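PDB 4XDN: MAU2 chromatid cohesion factor homolog from Saccharomyces cerevisiae, which pairs with Scc2 to form the complex needed for cohesin to associate with chromosomes, and so takes part in sister chromatid cohesion. Local coordinates for residues Val87-Val92 with Ile129-Phe134; Tyr100-Ala105 with His138-Met143; Leu82-Val87 with Ser110-Arg115; Gln162-Leu167 with Asn174-Phe179; His201-Gln206 with Trp215-Cys220. All coordinates share one frame; numbering follows the deposited sequence.

Contact 1: Val87-Val92 with Ile129-Phe134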
# COMPACT_ATOMS: atom_id res chain seq x y z
N VAL A 87 13.40 31.69 13.63
CA VAL A 87 13.61 31.00 14.90
C VAL A 87 12.42 30.11 15.25
O VAL A 87 12.59 28.96 15.64
CB VAL A 87 13.86 32.00 16.06
CG1 VAL A 87 13.88 31.28 17.41
CG2 VAL A 87 15.17 32.75 15.84
N THR A 88 11.22 30.66 15.11
CA THR A 88 10.00 29.93 15.46
C THR A 88 9.84 28.70 14.58
O THR A 88 9.50 27.62 15.07
CB THR A 88 8.76 30.83 15.34
OG1 THR A 88 8.89 31.94 16.23
CG2 THR A 88 7.49 30.05 15.68
N PHE A 89 10.08 28.86 13.28
CA PHE A 89 9.95 27.76 12.33
C PHE A 89 10.93 26.63 12.64
O PHE A 89 10.54 25.46 12.67
CB PHE A 89 10.16 28.25 10.90
CG PHE A 89 9.04 29.13 10.38
CD1 PHE A 89 7.75 29.04 10.89
CD2 PHE A 89 9.28 30.04 9.36
CE1 PHE A 89 6.73 29.84 10.40
CE2 PHE A 89 8.26 30.84 8.87
CZ PHE A 89 6.99 30.74 9.39
N GLU A 90 12.20 26.97 12.88
CA GLU A 90 13.20 25.96 13.20
C GLU A 90 12.86 25.25 14.50
O GLU A 90 12.96 24.02 14.59
CB GLU A 90 14.59 26.59 13.30
CG GLU A 90 15.18 27.02 11.98
CD GLU A 90 16.55 27.64 12.13
OE1 GLU A 90 17.47 26.93 12.59
OE2 GLU A 90 16.72 28.83 11.80
N MET A 91 12.45 26.02 15.50
CA MET A 91 12.06 25.46 16.78
C MET A 91 10.86 24.54 16.66
O MET A 91 10.88 23.41 17.13
CB MET A 91 11.75 26.58 17.77
CG MET A 91 11.09 26.09 19.05
SD MET A 91 10.71 27.41 20.21
CE MET A 91 9.62 26.50 21.30
N VAL A 92 9.80 25.05 16.03
CA VAL A 92 8.55 24.30 15.90
C VAL A 92 8.77 23.05 15.06
O VAL A 92 8.12 22.02 15.29
CB VAL A 92 7.44 25.17 15.26
CG1 VAL A 92 6.29 24.32 14.75
CG2 VAL A 92 6.94 26.19 16.27
N ILE A 129 3.72 33.97 6.32
CA ILE A 129 2.34 33.73 6.69
C ILE A 129 1.84 32.42 6.10
O ILE A 129 1.16 31.64 6.76
CB ILE A 129 1.43 34.90 6.25
CG1 ILE A 129 1.74 36.14 7.08
CG2 ILE A 129 -0.05 34.55 6.40
CD1 ILE A 129 1.16 37.42 6.53
N MET A 130 2.18 32.17 4.84
CA MET A 130 1.74 30.96 4.16
C MET A 130 2.38 29.73 4.77
O MET A 130 1.77 28.66 4.78
CB MET A 130 2.05 31.03 2.66
CG MET A 130 1.31 32.13 1.92
SD MET A 130 -0.41 32.28 2.43
CE MET A 130 -1.21 31.34 1.17
N ARG A 131 3.59 29.87 5.29
CA ARG A 131 4.26 28.75 5.94
C ARG A 131 3.60 28.48 7.29
O ARG A 131 3.49 27.32 7.70
CB ARG A 131 5.75 29.01 6.11
CG ARG A 131 6.51 27.77 6.56
CD ARG A 131 8.01 27.87 6.32
NE ARG A 131 8.61 26.53 6.31
CZ ARG A 131 8.82 25.80 7.41
NH1 ARG A 131 8.48 26.28 8.60
NH2 ARG A 131 9.36 24.60 7.31
N CYS A 132 3.17 29.54 7.97
CA CYS A 132 2.40 29.39 9.20
C CYS A 132 1.15 28.56 8.93
O CYS A 132 0.81 27.67 9.70
CB CYS A 132 2.02 30.75 9.79
SG CYS A 132 3.37 31.67 10.57
N GLU A 133 0.48 28.85 7.82
CA GLU A 133 -0.74 28.14 7.45
C GLU A 133 -0.45 26.69 7.08
O GLU A 133 -1.24 25.80 7.38
CB GLU A 133 -1.45 28.85 6.29
CG GLU A 133 -1.99 30.24 6.63
CD GLU A 133 -3.10 30.21 7.67
OE1 GLU A 133 -3.77 29.16 7.81
OE2 GLU A 133 -3.30 31.24 8.34
N PHE A 134 0.68 26.47 6.43
CA PHE A 134 1.07 25.12 6.04
C PHE A 134 1.35 24.27 7.29
O PHE A 134 0.91 23.13 7.38
CB PHE A 134 2.30 25.16 5.14
CG PHE A 134 2.54 23.89 4.38
CD1 PHE A 134 1.85 23.63 3.21
CD2 PHE A 134 3.45 22.95 4.84
CE1 PHE A 134 2.06 22.46 2.51
CE2 PHE A 134 3.66 21.77 4.15
CZ PHE A 134 2.97 21.52 2.98
O HOH W 1 8.79 24.45 10.71
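One face of the Phe89 ring receives the aliphatic part of Arg131, while the sulfur of Cys132 lies at the ring edge, in its plane. Arg131 CD sits over that face, 4.1 Å from the centroid of the Phe89 ring and displaced toward the rim, a CH-pi contact. Farther along the same side chain the guanidinium forms an off-centre cation-pi pair, its plane turned 57° from the ring; NH1 of Arg131 comes to 3.4 Å from CG of Phe89. At the edge, Cys132 SG is 3.8 Å from Phe89 CE1, a sulfur-aromatic contact. With CG anti to the backbone N (chi1 -170°) and the chain extended as far as NE, Arg131 runs back past the ring in the direction opposite to Phe89. A water joins the two helices, accepting from Arg131 NH1 at 2.8 Å and donating to Phe89 O at 2.8 Å. Arg131 NE donates to a backbone group of the other protein in the assembly, an aromatic side chain of which also meets Phe89 edge-to-face. A leucine in place of Phe89 would probably remove the flat face under Arg131 CD and its off-centre cation-pi contact, and leave Cys132 SG without this aromatic edge. Ring, water and the NE bond together hold the course of a buried arginine that reaches from helix 126-144 to the partner chain.

Contact 2: Tyr100-Ala105 with His138-Met143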
# COMPACT_ATOMS: atom_id res chain seq x y z
N TYR A 100 5.69 15.28 21.28
CA TYR A 100 4.23 15.18 21.17
C TYR A 100 3.57 16.50 21.56
O TYR A 100 2.35 16.57 21.71
CB TYR A 100 3.70 14.06 22.06
CG TYR A 100 4.10 12.67 21.63
CD1 TYR A 100 3.69 12.15 20.41
CD2 TYR A 100 4.87 11.86 22.45
CE1 TYR A 100 4.05 10.88 20.01
CE2 TYR A 100 5.23 10.58 22.06
CZ TYR A 100 4.82 10.10 20.84
OH TYR A 100 5.18 8.83 20.45
N ASN A 101 4.37 17.54 21.73
CA ASN A 101 3.87 18.84 22.15
C ASN A 101 3.30 19.63 20.97
O ASN A 101 3.86 20.64 20.55
CB ASN A 101 4.98 19.63 22.84
CG ASN A 101 5.46 18.95 24.11
OD1 ASN A 101 6.17 17.95 24.05
ND2 ASN A 101 5.07 19.48 25.26
N PHE A 102 2.18 19.14 20.45
CA PHE A 102 1.57 19.71 19.26
C PHE A 102 0.80 20.99 19.58
O PHE A 102 0.83 21.95 18.80
CB PHE A 102 0.64 18.68 18.61
CG PHE A 102 1.32 17.38 18.27
CD1 PHE A 102 2.57 17.38 17.66
CD2 PHE A 102 0.72 16.17 18.57
CE1 PHE A 102 3.20 16.19 17.35
CE2 PHE A 102 1.35 14.97 18.26
CZ PHE A 102 2.59 14.98 17.65
N ASP A 103 0.11 21.01 20.71
CA ASP A 103 -0.59 22.21 21.15
C ASP A 103 0.38 23.37 21.35
O ASP A 103 0.08 24.51 20.99
CB ASP A 103 -1.35 21.95 22.45
CG ASP A 103 -2.53 21.01 22.26
OD1 ASP A 103 -2.94 20.79 21.11
OD2 ASP A 103 -3.06 20.51 23.28
N LEU A 104 1.54 23.07 21.92
CA LEU A 104 2.57 24.08 22.14
C LEU A 104 3.06 24.64 20.81
O LEU A 104 3.21 25.85 20.65
CB LEU A 104 3.74 23.48 22.92
CG LEU A 104 4.95 24.39 23.17
CD1 LEU A 104 4.56 25.58 24.03
CD2 LEU A 104 6.07 23.59 23.82
N ALA A 105 3.33 23.74 19.87
CA ALA A 105 3.77 24.14 18.54
C ALA A 105 2.72 25.05 17.90
O ALA A 105 3.06 26.07 17.31
CB ALA A 105 4.01 22.92 17.68
N HIS A 138 -1.34 21.51 7.53
CA HIS A 138 -0.76 20.30 6.93
C HIS A 138 0.13 19.53 7.91
O HIS A 138 -0.17 18.39 8.25
CB HIS A 138 0.03 20.66 5.67
CG HIS A 138 0.72 19.49 5.04
ND1 HIS A 138 2.02 19.13 5.35
CD2 HIS A 138 0.30 18.60 4.11
CE1 HIS A 138 2.36 18.08 4.63
NE2 HIS A 138 1.33 17.73 3.87
N ASP A 139 1.21 20.16 8.36
CA ASP A 139 2.20 19.45 9.18
C ASP A 139 1.64 19.02 10.53
O ASP A 139 1.76 17.86 10.91
CB ASP A 139 3.44 20.32 9.39
CG ASP A 139 4.34 20.35 8.17
OD1 ASP A 139 3.83 20.31 7.04
OD2 ASP A 139 5.58 20.42 8.35
N LEU A 140 1.03 19.95 11.26
CA LEU A 140 0.58 19.65 12.62
C LEU A 140 -0.55 18.62 12.65
O LEU A 140 -0.49 17.67 13.43
CB LEU A 140 0.14 20.93 13.33
CG LEU A 140 1.25 21.63 14.14
CD1 LEU A 140 0.84 23.04 14.53
CD2 LEU A 140 1.60 20.82 15.38
N PRO A 141 -1.59 18.79 11.80
CA PRO A 141 -2.66 17.79 11.77
C PRO A 141 -2.17 16.39 11.38
O PRO A 141 -2.64 15.41 11.96
CB PRO A 141 -3.62 18.34 10.71
CG PRO A 141 -3.39 19.81 10.74
CD PRO A 141 -1.92 19.97 10.98
N LEU A 142 -1.25 16.30 10.43
CA LEU A 142 -0.74 15.01 9.98
C LEU A 142 0.04 14.29 11.07
O LEU A 142 -0.10 13.08 11.25
CB LEU A 142 0.14 15.17 8.74
CG LEU A 142 -0.60 15.41 7.41
CD1 LEU A 142 0.40 15.73 6.31
CD2 LEU A 142 -1.45 14.20 7.03
N MET A 143 0.85 15.04 11.82
CA MET A 143 1.61 14.47 12.92
C MET A 143 0.69 14.08 14.07
O MET A 143 0.87 13.04 14.69
CB MET A 143 2.68 15.45 13.41
CG MET A 143 4.03 15.34 12.70
SD MET A 143 4.80 13.71 12.73
CE MET A 143 4.36 13.13 14.36
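Two consecutive helices of this all-helical region pack here, the first turn of helix 102-119 against the C-terminal part of helix 126-144, where Phe102 and Ala105 meet Leu140 and Met143. A single methyl, Leu140 CD2, does most of the work on one side: it lies 3.9 Å from Ala105 CB and 4.0 Å from Phe102 CB, and also rests near the Phe102 carbonyl. The Phe102 ring reaches past it to the next turn, where CE1 is 4.0 Å from Met143 CB and CZ approaches the Met143 carbonyl oxygen at 3.9 Å. The side chains of Phe102 and Met143 cross at about a right angle. Met143 is bent at both chi2 and chi3, which curls its CE back to 4.2 Å from Phe102 CZ. Ile96 of helix 81-98 touches both Leu140 and Met143, and Asp103 forms salt bridges with Arg144 and with a basic side chain of the other protein. The side chains thus meet through apolar groups, partly buried, with two backbone carbonyls among their neighbours and charged pairs beside them.

Contact 3: Leu82-Val87 with Ser110-Arg115. With SO4 (sulfate ion), chain D.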
# COMPACT_ATOMS: atom_id res chain seq x y z
N LEU A 82 11.21 38.91 10.86
CA LEU A 82 11.91 37.89 10.08
C LEU A 82 12.71 36.95 10.98
O LEU A 82 12.71 35.74 10.78
CB LEU A 82 12.83 38.55 9.05
CG LEU A 82 12.15 39.17 7.84
CD1 LEU A 82 13.18 39.86 6.95
CD2 LEU A 82 11.37 38.13 7.03
N GLU A 83 13.38 37.52 11.97
CA GLU A 83 14.13 36.73 12.93
C GLU A 83 13.18 35.84 13.72
O GLU A 83 13.45 34.65 13.93
CB GLU A 83 14.91 37.64 13.88
CG GLU A 83 16.02 38.43 13.20
CD GLU A 83 16.58 39.54 14.08
OE1 GLU A 83 16.00 39.80 15.16
OE2 GLU A 83 17.59 40.15 13.68
N ASP A 84 12.06 36.42 14.15
CA ASP A 84 11.08 35.67 14.92
C ASP A 84 10.51 34.53 14.07
O ASP A 84 10.32 33.42 14.57
CB ASP A 84 9.96 36.60 15.39
CG ASP A 84 9.00 35.93 16.36
OD1 ASP A 84 9.35 34.85 16.89
OD2 ASP A 84 7.90 36.47 16.58
N SER A 85 10.28 34.81 12.80
CA SER A 85 9.79 33.80 11.86
C SER A 85 10.75 32.62 11.75
O SER A 85 10.35 31.47 11.91
CB SER A 85 9.56 34.41 10.48
OG SER A 85 8.45 35.30 10.49
N LYS A 86 12.01 32.92 11.46
CA LYS A 86 13.02 31.89 11.25
C LYS A 86 13.21 31.04 12.49
O LYS A 86 13.18 29.81 12.42
CB LYS A 86 14.34 32.53 10.83
CG LYS A 86 15.40 31.55 10.35
CD LYS A 86 14.95 30.78 9.12
CE LYS A 86 16.10 30.04 8.45
NZ LYS A 86 16.55 28.86 9.22
N VAL A 87 13.40 31.69 13.63
CA VAL A 87 13.61 31.00 14.90
C VAL A 87 12.42 30.11 15.25
O VAL A 87 12.59 28.96 15.64
CB VAL A 87 13.86 32.00 16.06
CG1 VAL A 87 13.88 31.28 17.41
CG2 VAL A 87 15.17 32.75 15.84
N SER A 110 0.53 30.13 15.77
CA SER A 110 -0.62 31.02 15.83
C SER A 110 -0.20 32.41 16.28
O SER A 110 -0.64 33.42 15.72
CB SER A 110 -1.69 30.47 16.77
OG SER A 110 -2.23 29.26 16.27
N SER A 111 0.65 32.47 17.30
CA SER A 111 1.19 33.73 17.79
C SER A 111 2.00 34.42 16.70
O SER A 111 1.84 35.62 16.47
CB SER A 111 2.07 33.50 19.02
OG SER A 111 1.29 33.10 20.13
N LEU A 112 2.86 33.66 16.03
CA LEU A 112 3.68 34.20 14.96
C LEU A 112 2.81 34.77 13.85
O LEU A 112 3.06 35.87 13.36
CB LEU A 112 4.61 33.13 14.40
CG LEU A 112 5.57 33.57 13.29
CD1 LEU A 112 6.55 34.62 13.80
CD2 LEU A 112 6.31 32.37 12.73
N LYS A 113 1.79 34.02 13.46
CA LYS A 113 0.88 34.42 12.40
C LYS A 113 0.26 35.79 12.69
O LYS A 113 0.27 36.68 11.83
CB LYS A 113 -0.22 33.38 12.22
CG LYS A 113 -1.30 33.76 11.22
CD LYS A 113 -2.40 32.72 11.16
CE LYS A 113 -3.64 33.25 10.45
NZ LYS A 113 -4.72 32.23 10.36
N GLU A 114 -0.28 35.95 13.89
CA GLU A 114 -0.93 37.20 14.27
C GLU A 114 0.06 38.37 14.28
O GLU A 114 -0.31 39.49 13.94
CB GLU A 114 -1.59 37.06 15.64
CG GLU A 114 -2.16 38.37 16.18
CD GLU A 114 -3.01 38.18 17.42
OE1 GLU A 114 -3.10 37.03 17.92
OE2 GLU A 114 -3.59 39.17 17.91
N ARG A 115 1.30 38.11 14.67
CA ARG A 115 2.31 39.15 14.69
C ARG A 115 2.67 39.56 13.26
O ARG A 115 2.82 40.75 12.97
CB ARG A 115 3.57 38.70 15.44
CG ARG A 115 4.47 39.86 15.83
CD ARG A 115 5.90 39.43 16.12
NE ARG A 115 6.76 40.59 16.35
CZ ARG A 115 8.08 40.55 16.39
NH1 ARG A 115 8.73 39.40 16.21
NH2 ARG A 115 8.77 41.66 16.61
S SO4 D . 5.59 43.99 17.49
O1 SO4 D . 5.24 42.62 17.15
O2 SO4 D . 6.89 44.32 16.90
O3 SO4 D . 4.58 44.90 16.97
O4 SO4 D . 5.67 44.13 18.94
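Asp84 and Arg115 point toward each other from two nearly antiparallel helices, their carboxylate and guanidinium planes 50° apart. The salt bridge they make is oblique: Arg115 NH1 donates to Asp84 OD2 over 3.1 Å, arriving on the anti side and 30° out of the carboxylate plane. Beside the bridge, Leu112 slides past Asp84 in the opposite direction; its CD1 is 3.6 Å from Asp84 OD2, and its CD2 is 3.9 Å from Ser85 CA. Arg115, extended from CG to NE, offers its other edge to a sulfate, probably from the crystallisation liquor, with NE 2.7 Å from O1 and NH2 3.3 Å from O2 of the ion. A methionine in place of Arg115 would probably leave Asp84 OD2 without this charged mate, the sulfate without these two donors and Leu79 O without its NH2 partner. Asp84 OD1 has a stronger partner in Lys74 of helix 53-76. The axes of segments 82-87 and 110-115 approach to 10.6 Å, with helix 53-76 near Asp84 and helix 126-144 touching Ser85 and Leu112.

Contact 4: Gln162-Leu167 with Asn174-Phe179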
# COMPACT_ATOMS: atom_id res chain seq x y z
N GLN A 162 -10.96 29.45 -0.11
CA GLN A 162 -12.05 30.30 -0.57
C GLN A 162 -11.64 31.76 -0.57
O GLN A 162 -11.98 32.52 -1.48
CB GLN A 162 -13.29 30.09 0.30
CG GLN A 162 -14.45 31.05 0.02
CD GLN A 162 -15.08 30.84 -1.34
OE1 GLN A 162 -14.58 31.33 -2.36
NE2 GLN A 162 -16.18 30.10 -1.37
N TYR A 163 -10.91 32.16 0.47
CA TYR A 163 -10.49 33.55 0.62
C TYR A 163 -9.43 33.91 -0.41
O TYR A 163 -9.43 35.02 -0.95
CB TYR A 163 -9.99 33.79 2.05
CG TYR A 163 -8.72 34.61 2.14
CD1 TYR A 163 -8.73 35.98 1.92
CD2 TYR A 163 -7.52 34.02 2.49
CE1 TYR A 163 -7.57 36.73 2.02
CE2 TYR A 163 -6.35 34.76 2.59
CZ TYR A 163 -6.39 36.12 2.35
OH TYR A 163 -5.23 36.85 2.45
N MET A 164 -8.54 32.97 -0.71
CA MET A 164 -7.40 33.25 -1.57
C MET A 164 -7.74 33.24 -3.06
O MET A 164 -7.16 34.01 -3.83
CB MET A 164 -6.29 32.25 -1.29
CG MET A 164 -5.69 32.42 0.09
SD MET A 164 -4.68 31.03 0.59
CE MET A 164 -3.57 30.92 -0.80
N VAL A 165 -8.65 32.37 -3.47
CA VAL A 165 -9.06 32.33 -4.87
C VAL A 165 -9.73 33.65 -5.27
O VAL A 165 -9.78 33.98 -6.45
CB VAL A 165 -10.03 31.16 -5.17
CG1 VAL A 165 -9.31 29.83 -5.00
CG2 VAL A 165 -11.28 31.24 -4.30
N ASN A 166 -10.22 34.40 -4.28
CA ASN A 166 -10.85 35.69 -4.54
C ASN A 166 -9.84 36.81 -4.78
O ASN A 166 -10.21 37.92 -5.15
CB ASN A 166 -11.78 36.08 -3.39
CG ASN A 166 -13.15 35.45 -3.50
OD1 ASN A 166 -13.96 35.85 -4.34
ND2 ASN A 166 -13.43 34.48 -2.65
N LEU A 167 -8.56 36.50 -4.57
CA LEU A 167 -7.49 37.43 -4.89
C LEU A 167 -6.99 37.16 -6.30
O LEU A 167 -6.59 36.04 -6.62
CB LEU A 167 -6.34 37.30 -3.88
CG LEU A 167 -6.72 37.54 -2.41
CD1 LEU A 167 -5.67 36.95 -1.49
CD2 LEU A 167 -6.89 39.03 -2.14
N ASN A 174 -1.63 30.61 -6.87
CA ASN A 174 -0.78 29.44 -6.75
C ASN A 174 -0.78 28.89 -5.33
O ASN A 174 -0.85 27.68 -5.13
CB ASN A 174 0.65 29.76 -7.18
CG ASN A 174 0.80 29.80 -8.69
OD1 ASN A 174 1.17 28.82 -9.31
ND2 ASN A 174 0.51 30.96 -9.27
N TRP A 175 -0.69 29.77 -4.35
CA TRP A 175 -0.76 29.35 -2.96
C TRP A 175 -2.09 28.67 -2.67
O TRP A 175 -2.15 27.71 -1.90
CB TRP A 175 -0.58 30.54 -2.02
CG TRP A 175 0.84 30.87 -1.68
CD1 TRP A 175 1.48 32.06 -1.90
CD2 TRP A 175 1.80 30.01 -1.05
NE1 TRP A 175 2.78 31.99 -1.45
CE2 TRP A 175 3.00 30.74 -0.93
CE3 TRP A 175 1.76 28.70 -0.58
CZ2 TRP A 175 4.15 30.20 -0.35
CZ3 TRP A 175 2.90 28.16 -0.02
CH2 TRP A 175 4.08 28.91 0.10
N ALA A 176 -3.16 29.17 -3.28
CA ALA A 176 -4.49 28.58 -3.10
C ALA A 176 -4.50 27.14 -3.61
O ALA A 176 -5.19 26.28 -3.07
CB ALA A 176 -5.55 29.41 -3.81
N SER A 177 -3.72 26.89 -4.66
CA SER A 177 -3.60 25.56 -5.23
C SER A 177 -2.88 24.61 -4.27
O SER A 177 -3.26 23.45 -4.12
CB SER A 177 -2.84 25.63 -6.56
OG SER A 177 -2.75 24.36 -7.18
N VAL A 178 -1.84 25.12 -3.61
CA VAL A 178 -1.11 24.34 -2.62
C VAL A 178 -2.04 23.92 -1.49
O VAL A 178 -2.00 22.78 -1.03
CB VAL A 178 0.09 25.14 -2.05
CG1 VAL A 178 0.73 24.44 -0.85
CG2 VAL A 178 1.13 25.37 -3.13
N PHE A 179 -2.90 24.83 -1.04
CA PHE A 179 -3.76 24.54 0.10
C PHE A 179 -5.00 23.76 -0.31
O PHE A 179 -5.63 23.11 0.53
CB PHE A 179 -4.13 25.83 0.82
CG PHE A 179 -3.02 26.36 1.68
CD1 PHE A 179 -2.76 25.79 2.91
CD2 PHE A 179 -2.21 27.39 1.24
CE1 PHE A 179 -1.73 26.26 3.70
CE2 PHE A 179 -1.18 27.86 2.03
CZ PHE A 179 -0.94 27.29 3.26
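Met164 sets its terminal methyl against the backbone of the facing helix: CE lies 3.1 Å from Ala176 N and 3.3 Å from Trp175 CB, unusually short approaches that leave the exact placing of this methyl doubtful. Nearer the main chain, Met164 CB meets Ala176 CB at 3.9 Å, and Val165 CG1 touches that same alanine methyl at 4.0 Å. The methionine sulfur stands 5.3 Å from the centroid of the Phe179 ring, 47° off its normal, an oblique Met-aromatic contact. The bend at chi3 (53°) turns CE of Met164 in toward Trp175 and Ala176. Small Ala176 lets the backbones come close, with 5.7 Å between its CA and Met164 CA. In the next shell, Met130 of helix 126-144 packs on Met164, Trp175 and Phe179. Ser177 OG, pointing away from this contact, is hydrogen-bonded to Trp213 NE1, while Gln173 NE2 bonds to the carbonyls of Val165 and Leu167 in the turn. This is the close end of a helical hairpin, in which helices 147-165 and 170-189 follow one another through a short loop.

Contact 5: His201-Gln206 with Trp215-Cys220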
# COMPACT_ATOMS: atom_id res chain seq x y z
N HIS A 201 -10.24 16.29 -8.61
CA HIS A 201 -10.70 16.73 -9.92
C HIS A 201 -10.74 18.25 -10.02
O HIS A 201 -10.23 18.83 -10.98
CB HIS A 201 -12.08 16.15 -10.23
CG HIS A 201 -12.55 16.42 -11.62
ND1 HIS A 201 -13.17 17.60 -11.98
CD2 HIS A 201 -12.50 15.67 -12.74
CE1 HIS A 201 -13.48 17.56 -13.26
NE2 HIS A 201 -13.08 16.40 -13.75
N GLY A 202 -11.34 18.89 -9.02
CA GLY A 202 -11.42 20.34 -8.99
C GLY A 202 -10.04 20.96 -8.90
O GLY A 202 -9.76 21.98 -9.52
N LEU A 203 -9.17 20.32 -8.12
CA LEU A 203 -7.80 20.78 -7.98
C LEU A 203 -7.05 20.67 -9.31
O LEU A 203 -6.48 21.64 -9.79
CB LEU A 203 -7.09 19.97 -6.90
CG LEU A 203 -5.58 20.17 -6.74
CD1 LEU A 203 -5.23 21.63 -6.54
CD2 LEU A 203 -5.07 19.33 -5.59
N LEU A 204 -7.07 19.47 -9.90
CA LEU A 204 -6.34 19.21 -11.13
C LEU A 204 -6.81 20.09 -12.29
O LEU A 204 -6.00 20.55 -13.09
CB LEU A 204 -6.48 17.73 -11.52
CG LEU A 204 -5.74 16.72 -10.64
CD1 LEU A 204 -6.24 15.31 -10.89
CD2 LEU A 204 -4.24 16.81 -10.87
N SER A 205 -8.11 20.32 -12.36
CA SER A 205 -8.69 21.06 -13.48
C SER A 205 -8.19 22.50 -13.54
O SER A 205 -8.21 23.13 -14.60
CB SER A 205 -10.22 21.06 -13.38
OG SER A 205 -10.66 21.80 -12.25
N GLN A 206 -7.74 23.03 -12.40
CA GLN A 206 -7.29 24.42 -12.32
C GLN A 206 -5.79 24.57 -12.52
O GLN A 206 -5.29 25.68 -12.69
CB GLN A 206 -7.69 25.01 -10.96
CG GLN A 206 -9.20 25.14 -10.77
CD GLN A 206 -9.58 25.40 -9.33
OE1 GLN A 206 -10.43 24.71 -8.77
NE2 GLN A 206 -8.97 26.41 -8.73
N TRP A 215 1.21 17.24 -12.87
CA TRP A 215 1.61 15.84 -12.98
C TRP A 215 1.95 15.25 -11.62
O TRP A 215 1.72 14.06 -11.39
CB TRP A 215 2.80 15.70 -13.94
CG TRP A 215 2.40 15.57 -15.38
CD1 TRP A 215 1.32 14.89 -15.88
CD2 TRP A 215 3.07 16.13 -16.52
NE1 TRP A 215 1.28 14.99 -17.25
CE2 TRP A 215 2.34 15.75 -17.66
CE3 TRP A 215 4.22 16.92 -16.68
CZ2 TRP A 215 2.73 16.13 -18.95
CZ3 TRP A 215 4.59 17.29 -17.95
CH2 TRP A 215 3.85 16.90 -19.07
N PHE A 216 2.49 16.06 -10.73
CA PHE A 216 2.74 15.62 -9.37
C PHE A 216 1.43 15.29 -8.66
O PHE A 216 1.29 14.23 -8.04
CB PHE A 216 3.50 16.68 -8.57
CG PHE A 216 3.42 16.48 -7.09
CD1 PHE A 216 4.10 15.44 -6.48
CD2 PHE A 216 2.66 17.32 -6.30
CE1 PHE A 216 4.02 15.25 -5.11
CE2 PHE A 216 2.57 17.14 -4.94
CZ PHE A 216 3.26 16.10 -4.34
N LEU A 217 0.47 16.20 -8.75
CA LEU A 217 -0.83 16.02 -8.10
C LEU A 217 -1.55 14.81 -8.67
O LEU A 217 -2.26 14.10 -7.95
CB LEU A 217 -1.69 17.27 -8.27
CG LEU A 217 -1.19 18.52 -7.56
CD1 LEU A 217 -1.97 19.72 -8.05
CD2 LEU A 217 -1.33 18.37 -6.05
N ASN A 218 -1.39 14.58 -9.97
CA ASN A 218 -2.03 13.45 -10.61
C ASN A 218 -1.44 12.13 -10.13
O ASN A 218 -2.14 11.12 -10.03
CB ASN A 218 -1.91 13.56 -12.13
CG ASN A 218 -2.63 12.45 -12.85
OD1 ASN A 218 -3.86 12.41 -12.89
ND2 ASN A 218 -1.88 11.52 -13.44
N LEU A 219 -0.15 12.14 -9.81
CA LEU A 219 0.51 10.97 -9.24
C LEU A 219 -0.04 10.69 -7.85
O LEU A 219 -0.27 9.54 -7.49
CB LEU A 219 2.03 11.17 -9.19
CG LEU A 219 2.75 11.15 -10.54
CD1 LEU A 219 4.16 11.70 -10.40
CD2 LEU A 219 2.78 9.74 -11.10
N CYS A 220 -0.24 11.75 -7.07
CA CYS A 220 -0.87 11.63 -5.75
C CYS A 220 -2.25 11.01 -5.91
O CYS A 220 -2.66 10.15 -5.12
CB CYS A 220 -0.98 12.99 -5.06
SG CYS A 220 0.59 13.79 -4.62
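Leu217 points from helix 212-228 toward helix 193-206 and meets two successive leucines along its length. Its CB is 3.7 Å from Leu204 CD2. Beyond the branch, Leu217 CD1 lies 3.9 Å from Leu203 CG, and Leu217 CD2 is 3.9 Å from Leu203 CD2. CG of Leu217 stands anti to the carbonyl carbon (chi1 -67°), and from there both methyls reach Leu203, whose side chain they cross at about a right angle. Leu204 instead slides past Leu217 in the opposite direction, and its CD2 goes on to the start of the next residue, 3.7 Å from Asn218 N and 4.2 Å from Asn218 CB. The interface is thus built from leucine side chains, with Asn218 joining through its backbone N and CB. The two helix segments run almost antiparallel, at 161° and 10.0 Å between axes, as a hairpin. Helix 170-189 borders the pair, touching Leu203 through Ser177 and Gln180 and Leu217 through Tyr181, while helix 234-241 packs on Asn218 from Glu239 and Leu240.

In the fold
From the N terminus, helix 81-98 enters first in contacts 3 and 1, which share Val87. Contact 3 closes the turn to the next helix, 102-119, whereas contact 1 skips that helix to reach 126-144; contact 2 then joins 102-119 to 126-144. Contacts 1, 2 and 3 cross one another along the chain, and the three helices pack against one another. Contacts 4 and 5 follow in series, each closing a short hairpin: 147-165 with 170-189, then 193-206 with 212-228. Met130 of contact 1 packs on contact 4, whose Ser177 touches Leu203 of contact 5. Packing therefore runs unbroken from helix 81-98 to helix 212-228.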